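PDB 5CE6: FACT-Spt16 from Cicer arietinum, which forms part of the histone chaperone complex FACT and, through its peptidase-like N-terminal domain, probably binds histones H3-H4 during transcription through chromatin. Local coordinates for residues N27-R32 with W76-E81; E330-A335 with L427-T432; E337-S342 with L354-V359. All coordinates share one frame; numbering follows the deposited sequence.

Interaction 1: N27-R32 with W76-E81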
loop_
_atom_site.group_PDB
_atom_site.type_symbol
_atom_site.label_atom_id
_atom_site.label_comp_id
_atom_site.label_asym_id
_atom_site.label_seq_id
_atom_site.Cartn_x
_atom_site.Cartn_y
_atom_site.Cartn_z
ATOM N N ASN A 27 14.905 -3.695 -20.107
ATOM C CA ASN A 27 15.951 -3.001 -19.358
ATOM C C ASN A 27 15.632 -2.979 -17.870
ATOM O O ASN A 27 16.485 -3.270 -17.028
ATOM C CB ASN A 27 16.126 -1.572 -19.887
ATOM C CG ASN A 27 17.415 -0.920 -19.410
ATOM O OD1 ASN A 27 17.744 -0.955 -18.221
ATOM N ND2 ASN A 27 18.150 -0.318 -20.339
ATOM N N THR A 28 14.389 -2.635 -17.558
ATOM C CA THR A 28 13.908 -2.636 -16.183
ATOM C C THR A 28 13.973 -4.041 -15.588
ATOM O O THR A 28 14.424 -4.224 -14.457
ATOM C CB THR A 28 12.467 -2.118 -16.114
ATOM O OG1 THR A 28 12.454 -0.722 -16.436
ATOM C CG2 THR A 28 11.892 -2.321 -14.725
ATOM N N PHE A 29 13.529 -5.028 -16.363
ATOM C CA PHE A 29 13.577 -6.425 -15.943
ATOM C C PHE A 29 15.000 -6.827 -15.544
ATOM O O PHE A 29 15.208 -7.411 -14.482
ATOM C CB PHE A 29 13.064 -7.337 -17.062
ATOM C CG PHE A 29 13.270 -8.798 -16.790
ATOM C CD1 PHE A 29 12.445 -9.474 -15.901
ATOM C CD2 PHE A 29 14.281 -9.500 -17.426
ATOM C CE1 PHE A 29 12.637 -10.816 -15.641
ATOM C CE2 PHE A 29 14.475 -10.849 -17.176
ATOM C CZ PHE A 29 13.651 -11.507 -16.286
ATOM N N GLN A 30 15.977 -6.489 -16.382
ATOM C CA GLN A 30 17.371 -6.858 -16.119
ATOM C C GLN A 30 17.912 -6.192 -14.859
ATOM O O GLN A 30 18.546 -6.839 -14.024
ATOM C CB GLN A 30 18.268 -6.505 -17.312
ATOM C CG GLN A 30 18.103 -7.408 -18.514
ATOM C CD GLN A 30 19.024 -7.026 -19.657
ATOM O OE1 GLN A 30 20.186 -7.432 -19.695
ATOM N NE2 GLN A 30 18.510 -6.235 -20.594
ATOM N N THR A 31 17.660 -4.895 -14.736
ATOM C CA THR A 31 18.124 -4.128 -13.591
ATOM C C THR A 31 17.521 -4.664 -12.302
ATOM O O THR A 31 18.220 -4.853 -11.298
ATOM C CB THR A 31 17.772 -2.639 -13.739
ATOM O OG1 THR A 31 18.486 -2.097 -14.856
ATOM C CG2 THR A 31 18.159 -1.875 -12.493
ATOM N N ARG A 32 16.221 -4.931 -12.338
ATOM C CA ARG A 32 15.526 -5.404 -11.152
ATOM C C ARG A 32 15.819 -6.871 -10.817
ATOM O O ARG A 32 15.904 -7.218 -9.636
ATOM C CB ARG A 32 14.031 -5.097 -11.254
ATOM C CG ARG A 32 13.757 -3.596 -11.102
ATOM C CD ARG A 32 12.290 -3.223 -11.247
ATOM N NE ARG A 32 12.135 -1.767 -11.292
ATOM C CZ ARG A 32 10.990 -1.128 -11.520
ATOM N NH1 ARG A 32 9.874 -1.801 -11.734
ATOM N NH2 ARG A 32 10.973 0.201 -11.556
ATOM N N TRP A 76 6.634 -5.513 -10.327
ATOM C CA TRP A 76 7.937 -4.885 -10.169
ATOM C C TRP A 76 8.904 -5.400 -11.220
ATOM O O TRP A 76 9.597 -4.628 -11.889
ATOM C CB TRP A 76 8.468 -5.182 -8.763
ATOM C CG TRP A 76 9.760 -4.506 -8.406
ATOM C CD1 TRP A 76 9.948 -3.177 -8.130
ATOM C CD2 TRP A 76 11.033 -5.136 -8.236
ATOM N NE1 TRP A 76 11.268 -2.944 -7.820
ATOM C CE2 TRP A 76 11.954 -4.133 -7.871
ATOM C CE3 TRP A 76 11.484 -6.456 -8.362
ATOM C CZ2 TRP A 76 13.303 -4.408 -7.641
ATOM C CZ3 TRP A 76 12.814 -6.729 -8.122
ATOM C CH2 TRP A 76 13.712 -5.711 -7.773
ATOM N N LEU A 77 8.925 -6.717 -11.389
ATOM C CA LEU A 77 9.900 -7.357 -12.263
ATOM C C LEU A 77 9.523 -7.223 -13.744
ATOM O O LEU A 77 10.375 -6.907 -14.592
ATOM C CB LEU A 77 10.032 -8.838 -11.876
ATOM C CG LEU A 77 11.354 -9.587 -12.044
ATOM C CD1 LEU A 77 12.512 -8.822 -11.415
ATOM C CD2 LEU A 77 11.247 -10.970 -11.418
ATOM N N LEU A 78 8.245 -7.454 -14.043
ATOM C CA LEU A 78 7.782 -7.632 -15.422
ATOM C C LEU A 78 6.858 -6.519 -15.918
ATOM O O LEU A 78 6.636 -6.382 -17.122
ATOM C CB LEU A 78 7.077 -8.985 -15.564
ATOM C CG LEU A 78 7.975 -10.207 -15.340
ATOM C CD1 LEU A 78 7.155 -11.453 -15.037
ATOM C CD2 LEU A 78 8.861 -10.440 -16.546
ATOM N N GLY A 79 6.314 -5.738 -14.994
ATOM C CA GLY A 79 5.475 -4.608 -15.359
ATOM C C GLY A 79 4.023 -4.977 -15.592
ATOM O O GLY A 79 3.224 -4.126 -15.981
ATOM N N PHE A 80 3.682 -6.245 -15.365
ATOM C CA PHE A 80 2.328 -6.746 -15.588
ATOM C C PHE A 80 2.002 -7.845 -14.592
ATOM O O PHE A 80 2.899 -8.518 -14.078
ATOM C CB PHE A 80 2.172 -7.333 -17.003
ATOM C CG PHE A 80 2.448 -6.356 -18.108
ATOM C CD1 PHE A 80 1.461 -5.481 -18.544
ATOM C CD2 PHE A 80 3.697 -6.315 -18.712
ATOM C CE1 PHE A 80 1.721 -4.580 -19.564
ATOM C CE2 PHE A 80 3.964 -5.417 -19.727
ATOM C CZ PHE A 80 2.975 -4.548 -20.157
ATOM N N GLU A 81 0.718 -8.022 -14.319
ATOM C CA GLU A 81 0.271 -9.141 -13.509
ATOM C C GLU A 81 0.310 -10.406 -14.342
ATOM O O GLU A 81 0.075 -10.372 -15.552
ATOM C CB GLU A 81 -1.157 -8.927 -13.026
ATOM C CG GLU A 81 -1.310 -7.873 -11.947
ATOM C CD GLU A 81 -2.711 -7.841 -11.378
ATOM O OE1 GLU A 81 -3.125 -8.832 -10.738
ATOM O OE2 GLU A 81 -3.401 -6.821 -11.573
#
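Phe29 and Leu77 mark the closest backbone approach, CA to CA 5.3 Å, where helix 26-42 meets the last turn of helix 69-78 in the N-terminal lobe of Spt16, a domain related to the N-terminal domains of aminopeptidase P-like enzymes. Gly79, with positive phi, takes the chain out of the second helix. Arg32 carries the contact, its chain extended from CG to NE across one face of the Trp76 indole. CB and CG lie against the benzene part, CB 3.5 Å from CH2 of Trp76, and CD makes a CH-pi contact over the five-membered ring, 3.5 Å from CE2 of Trp76. Beyond CD the guanidinium stacks flat on the indole, planes 11° apart, with CZ off-centre in a cation-pi contact; CG2 of Thr28 lies against the other guanidinium face. NH1 of Arg32 donates to the backbone O of Trp76 at 2.8 Å, nearly straight (169°), in the guanidinium plane and onto a carbonyl lone pair. A positive group at this C-terminal helix end is likely to be favoured electrostatically; Glu202 offers it a long, weak ion pair. Phe195 meets the Trp76 ring edge-to-face. An alanine at Trp76 would probably leave the Arg32 chain without its flat support, the guanidinium freer to tilt and Phe195 without its ring partner. One turn earlier in helix 26-42, Phe29 packs CD1 against CD2 of Leu78 at 3.8 Å and CG of Leu77 at 4.0 Å. The O of Leu77 sits in plane at the Phe29 ring edge and receives a CA-H...O contact from Phe29 CA at 3.5 Å.

Interaction 2: E330-A335 with L427-T432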
loop_
_atom_site.group_PDB
_atom_site.type_symbol
_atom_site.label_atom_id
_atom_site.label_comp_id
_atom_site.label_asym_id
_atom_site.label_seq_id
_atom_site.Cartn_x
_atom_site.Cartn_y
_atom_site.Cartn_z
ATOM N N GLU A 330 -6.467 19.959 16.299
ATOM C CA GLU A 330 -5.232 20.732 16.329
ATOM C C GLU A 330 -4.070 19.870 16.797
ATOM O O GLU A 330 -2.971 19.922 16.212
ATOM C CB GLU A 330 -5.388 21.960 17.232
ATOM C CG GLU A 330 -6.387 22.964 16.698
ATOM C CD GLU A 330 -6.387 24.256 17.484
ATOM O OE1 GLU A 330 -5.987 25.292 16.917
ATOM O OE2 GLU A 330 -6.786 24.236 18.664
ATOM N N VAL A 331 -4.328 19.061 17.824
ATOM C CA VAL A 331 -3.308 18.168 18.375
ATOM C C VAL A 331 -2.921 17.078 17.370
ATOM O O VAL A 331 -1.733 16.776 17.181
ATOM C CB VAL A 331 -3.761 17.550 19.704
ATOM C CG1 VAL A 331 -2.730 16.554 20.216
ATOM C CG2 VAL A 331 -3.992 18.654 20.744
ATOM N N LEU A 332 -3.923 16.501 16.713
ATOM C CA LEU A 332 -3.660 15.485 15.690
ATOM C C LEU A 332 -2.792 16.036 14.568
ATOM O O LEU A 332 -1.863 15.370 14.114
ATOM C CB LEU A 332 -4.967 14.933 15.113
ATOM C CG LEU A 332 -4.726 13.838 14.064
ATOM C CD1 LEU A 332 -4.085 12.635 14.751
ATOM C CD2 LEU A 332 -6.047 13.433 13.412
ATOM N N LEU A 333 -3.108 17.240 14.103
ATOM C CA LEU A 333 -2.312 17.868 13.053
ATOM C C LEU A 333 -0.851 18.064 13.474
ATOM O O LEU A 333 0.076 17.763 12.708
ATOM C CB LEU A 333 -2.954 19.198 12.626
ATOM C CG LEU A 333 -2.170 20.045 11.621
ATOM C CD1 LEU A 333 -1.882 19.264 10.343
ATOM C CD2 LEU A 333 -2.957 21.297 11.307
ATOM N N LYS A 334 -0.643 18.554 14.690
ATOM C CA LYS A 334 0.707 18.800 15.196
ATOM C C LYS A 334 1.450 17.468 15.342
ATOM O O LYS A 334 2.645 17.371 15.049
ATOM C CB LYS A 334 0.623 19.552 16.530
ATOM C CG LYS A 334 1.949 19.948 17.146
ATOM C CD LYS A 334 1.688 20.768 18.414
ATOM C CE LYS A 334 2.968 21.089 19.165
ATOM N NZ LYS A 334 2.668 21.953 20.351
ATOM N N ALA A 335 0.729 16.434 15.768
ATOM C CA ALA A 335 1.323 15.110 15.907
ATOM C C ALA A 335 1.694 14.513 14.555
ATOM O O ALA A 335 2.763 13.910 14.404
ATOM C CB ALA A 335 0.396 14.178 16.672
ATOM N N LEU A 427 -10.899 11.054 14.384
ATOM C CA LEU A 427 -10.275 12.015 13.468
ATOM C C LEU A 427 -9.141 11.318 12.747
ATOM O O LEU A 427 -8.503 10.434 13.323
ATOM C CB LEU A 427 -9.692 13.208 14.231
ATOM C CG LEU A 427 -10.632 13.983 15.155
ATOM C CD1 LEU A 427 -9.820 14.938 16.037
ATOM C CD2 LEU A 427 -11.664 14.746 14.382
ATOM N N LEU A 428 -8.863 11.741 11.520
ATOM C CA LEU A 428 -7.828 11.101 10.700
ATOM C C LEU A 428 -7.146 12.083 9.760
ATOM O O LEU A 428 -7.812 12.889 9.088
ATOM C CB LEU A 428 -8.455 9.954 9.897
ATOM C CG LEU A 428 -7.492 9.206 8.973
ATOM C CD1 LEU A 428 -6.462 8.451 9.802
ATOM C CD2 LEU A 428 -8.292 8.244 8.107
ATOM N N LEU A 429 -5.817 12.017 9.709
ATOM C CA LEU A 429 -5.033 12.774 8.743
ATOM C C LEU A 429 -4.060 11.832 8.059
ATOM O O LEU A 429 -3.370 11.059 8.723
ATOM C CB LEU A 429 -4.251 13.900 9.427
ATOM C CG LEU A 429 -5.049 15.132 9.835
ATOM C CD1 LEU A 429 -4.149 16.087 10.610
ATOM C CD2 LEU A 429 -5.589 15.825 8.593
ATOM N N ALA A 430 -3.996 11.889 6.734
ATOM C CA ALA A 430 -3.005 11.093 6.012
ATOM C C ALA A 430 -2.419 11.868 4.861
ATOM O O ALA A 430 -3.126 12.604 4.166
ATOM C CB ALA A 430 -3.599 9.773 5.508
ATOM N N ASP A 431 -1.119 11.679 4.658
ATOM C CA ASP A 431 -0.447 12.193 3.469
ATOM C C ASP A 431 0.548 11.191 2.922
ATOM O O ASP A 431 0.986 10.291 3.639
ATOM C CB ASP A 431 0.307 13.482 3.793
ATOM C CG ASP A 431 -0.610 14.669 3.949
ATOM O OD1 ASP A 431 -0.999 15.258 2.919
ATOM O OD2 ASP A 431 -0.946 15.004 5.091
ATOM N N THR A 432 0.941 11.381 1.659
ATOM C CA THR A 432 1.997 10.554 1.050
ATOM C C THR A 432 3.274 11.371 1.023
ATOM O O THR A 432 3.277 12.517 0.569
ATOM C CB THR A 432 1.632 10.110 -0.362
ATOM O OG1 THR A 432 0.395 9.401 -0.303
ATOM C CG2 THR A 432 2.697 9.180 -0.927
#
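Leu332 of helix 323-342 rests on Leu427 and Leu429 of strand 424-435, and Leu333 on Leu429, in a helix-on-sheet layer of the pita-bread fold of the M24 family. The axes of residues 330-335 and 427-432 run roughly the same way, 26° between their directions, and approach to 8.9 Å. No hydrogen bond crosses between the segments. The polar bonds tie the strand into its surroundings: Leu427 and Leu429 pair through their backbones with Phe410 and Leu408 of strand 403-414. Farther along, buried Asp431 makes salt bridges to Arg315 and Lys449, and it accepts a hydrogen bond from Gln336, which follows this part of the helix. The side-chain contacts are apolar. CG of Leu332 lies anti to the backbone N (chi1 -178°), on the strand side, and its CD2 is 3.7 Å from CB of Leu427 and 3.8 Å from the backbone N of Leu428. The same methyl lies 4.1 Å from CG of Leu429; Leu332 lies alongside Leu427 and Leu429 but points the other way. Leu333 closes the contact from its flank: CD1 of Leu429 lies beside the helix backbone, 3.9 Å from CB of Leu333 and 3.5 Å from its CA.

Interaction 3: E337-S342 with L354-V359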
loop_
_atom_site.group_PDB
_atom_site.type_symbol
_atom_site.label_atom_id
_atom_site.label_comp_id
_atom_site.label_asym_id
_atom_site.label_seq_id
_atom_site.Cartn_x
_atom_site.Cartn_y
_atom_site.Cartn_z
ATOM N N GLU A 337 2.357 16.156 11.809
ATOM C CA GLU A 337 3.490 16.930 11.301
ATOM C C GLU A 337 4.787 16.496 11.978
ATOM O O GLU A 337 5.855 16.541 11.363
ATOM C CB GLU A 337 3.285 18.428 11.539
ATOM C CG GLU A 337 2.181 19.070 10.709
ATOM C CD GLU A 337 1.797 20.458 11.231
ATOM O OE1 GLU A 337 1.975 20.734 12.442
ATOM O OE2 GLU A 337 1.312 21.275 10.425
ATOM N N ALA A 338 4.694 16.087 13.242
ATOM C CA ALA A 338 5.873 15.640 13.985
ATOM C C ALA A 338 6.394 14.310 13.446
ATOM O O ALA A 338 7.608 14.088 13.389
ATOM C CB ALA A 338 5.581 15.549 15.496
ATOM N N VAL A 339 5.481 13.421 13.057
ATOM C CA VAL A 339 5.899 12.182 12.415
ATOM C C VAL A 339 6.619 12.499 11.120
ATOM O O VAL A 339 7.709 11.979 10.862
ATOM C CB VAL A 339 4.710 11.246 12.131
ATOM C CG1 VAL A 339 5.181 9.991 11.417
ATOM C CG2 VAL A 339 4.037 10.869 13.437
ATOM N N ILE A 340 6.006 13.349 10.305
ATOM C CA ILE A 340 6.592 13.695 9.004
ATOM C C ILE A 340 7.974 14.312 9.183
ATOM O O ILE A 340 8.929 13.967 8.466
ATOM C CB ILE A 340 5.658 14.645 8.228
ATOM C CG1 ILE A 340 4.369 13.902 7.847
ATOM C CG2 ILE A 340 6.353 15.184 6.991
ATOM C CD1 ILE A 340 3.297 14.806 7.241
ATOM N N GLY A 341 8.086 15.209 10.159
ATOM C CA GLY A 341 9.347 15.879 10.424
ATOM C C GLY A 341 10.423 14.955 10.954
ATOM O O GLY A 341 11.609 15.285 10.894
ATOM N N SER A 342 10.019 13.804 11.481
ATOM C CA SER A 342 10.968 12.846 12.038
ATOM C C SER A 342 11.375 11.773 11.044
ATOM O O SER A 342 12.300 11.005 11.303
ATOM C CB SER A 342 10.400 12.188 13.298
ATOM O OG SER A 342 10.241 13.125 14.342
ATOM N N LEU A 354 7.003 7.815 18.011
ATOM C CA LEU A 354 7.050 8.363 19.357
ATOM C C LEU A 354 7.081 9.890 19.361
ATOM O O LEU A 354 6.741 10.511 20.362
ATOM C CB LEU A 354 8.227 7.780 20.141
ATOM C CG LEU A 354 8.025 6.303 20.488
ATOM C CD1 LEU A 354 9.301 5.685 21.023
ATOM C CD2 LEU A 354 6.887 6.150 21.494
ATOM N N ALA A 355 7.467 10.492 18.236
ATOM C CA ALA A 355 7.381 11.946 18.095
ATOM C C ALA A 355 5.929 12.419 18.175
ATOM O O ALA A 355 5.646 13.482 18.744
ATOM C CB ALA A 355 8.030 12.404 16.794
ATOM N N ALA A 356 5.016 11.628 17.605
ATOM C CA ALA A 356 3.583 11.905 17.701
ATOM C C ALA A 356 3.098 11.733 19.135
ATOM O O ALA A 356 2.357 12.568 19.652
ATOM C CB ALA A 356 2.789 10.985 16.787
ATOM N N VAL A 357 3.478 10.621 19.761
ATOM C CA VAL A 357 3.101 10.370 21.155
ATOM C C VAL A 357 3.547 11.527 22.052
ATOM O O VAL A 357 2.788 11.986 22.908
ATOM C CB VAL A 357 3.699 9.040 21.666
ATOM C CG1 VAL A 357 3.337 8.812 23.133
ATOM C CG2 VAL A 357 3.211 7.876 20.806
ATOM N N SER A 358 4.768 12.012 21.839
ATOM C CA SER A 358 5.301 13.102 22.657
ATOM C C SER A 358 4.466 14.372 22.539
ATOM O O SER A 358 4.275 15.104 23.523
ATOM C CB SER A 358 6.758 13.396 22.286
ATOM O OG SER A 358 7.606 12.320 22.637
ATOM N N VAL A 359 3.982 14.636 21.329
ATOM C CA VAL A 359 3.128 15.789 21.082
ATOM C C VAL A 359 1.812 15.669 21.847
ATOM O O VAL A 359 1.375 16.613 22.509
ATOM C CB VAL A 359 2.832 15.946 19.576
ATOM C CG1 VAL A 359 1.628 16.847 19.349
ATOM C CG2 VAL A 359 4.052 16.485 18.853
#
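Ala338 and Ala355 face each other where helix 323-342 and helix 349-363 pass closest, and each methyl lies against the other residue's carbonyl oxygen: CB of Ala338 is 3.9 Å from O of Ala355, and CB of Ala355 is 3.8 Å from O of Ala338. The methyls themselves are 4.2 Å apart, CB to CB. With so little side chain between them the backbones come near, and the axes of the two segments approach to 7.9 Å. Flanking this pair, CG2 of Val359 packs on CB of Ala338 at 3.8 Å, one turn along from Ala355. CG2 of Val339 meets CB of Ala356 at 3.6 Å on the buried flank. At the far end Ser342 turns its OG anti to its carbonyl carbon (chi1 -66°), against the methyl of Ala355 at 3.4 Å. No hydrogen bond joins the two segments, so van der Waals packing of small groups holds them. Both central carbonyls are also engaged within their own helices: O of Ala338 receives a weak bond from the N of Ser342, and O of Ala355 accepts a hydrogen bond from the N of Val359. In the next shell, strand 403-414 backs the buried flank, with Val339 resting on Val406 and Ala356 on Leu408. The turn between the helices is tied back to the first of them, since Asn347 donates to O of Ser342 and Lys344 to O of Gly341. The axes of the two segments run at 145° to each other, roughly antiparallel, as a close-packed alpha-alpha hairpin on the outer side of the curved sheet in the pita-bread fold of M24 peptidases and their relatives.

Interactions 2 and 3 are neighbours, their centres about 10 Å apart, and share helix 323-342: interaction 2 sets it on the sheet and interaction 3 packs helix 349-363 against it. They touch where CG1 of Val359 lies 3.7 Å from N of Ala335, and CB of Ala356 3.8 Å from O of Ala335. Interaction 1 belongs to the N-terminal lobe, on the opposite side of the chain's centre, with its centre about 36 Å from either of the others. The potassium ion bound by Ala295, Ser420 and Asn422 is about 11 Å from the Leu427 side chain of interaction 2, and an acetate ion, probably from crystallisation, is about 4 Å from that of Leu428.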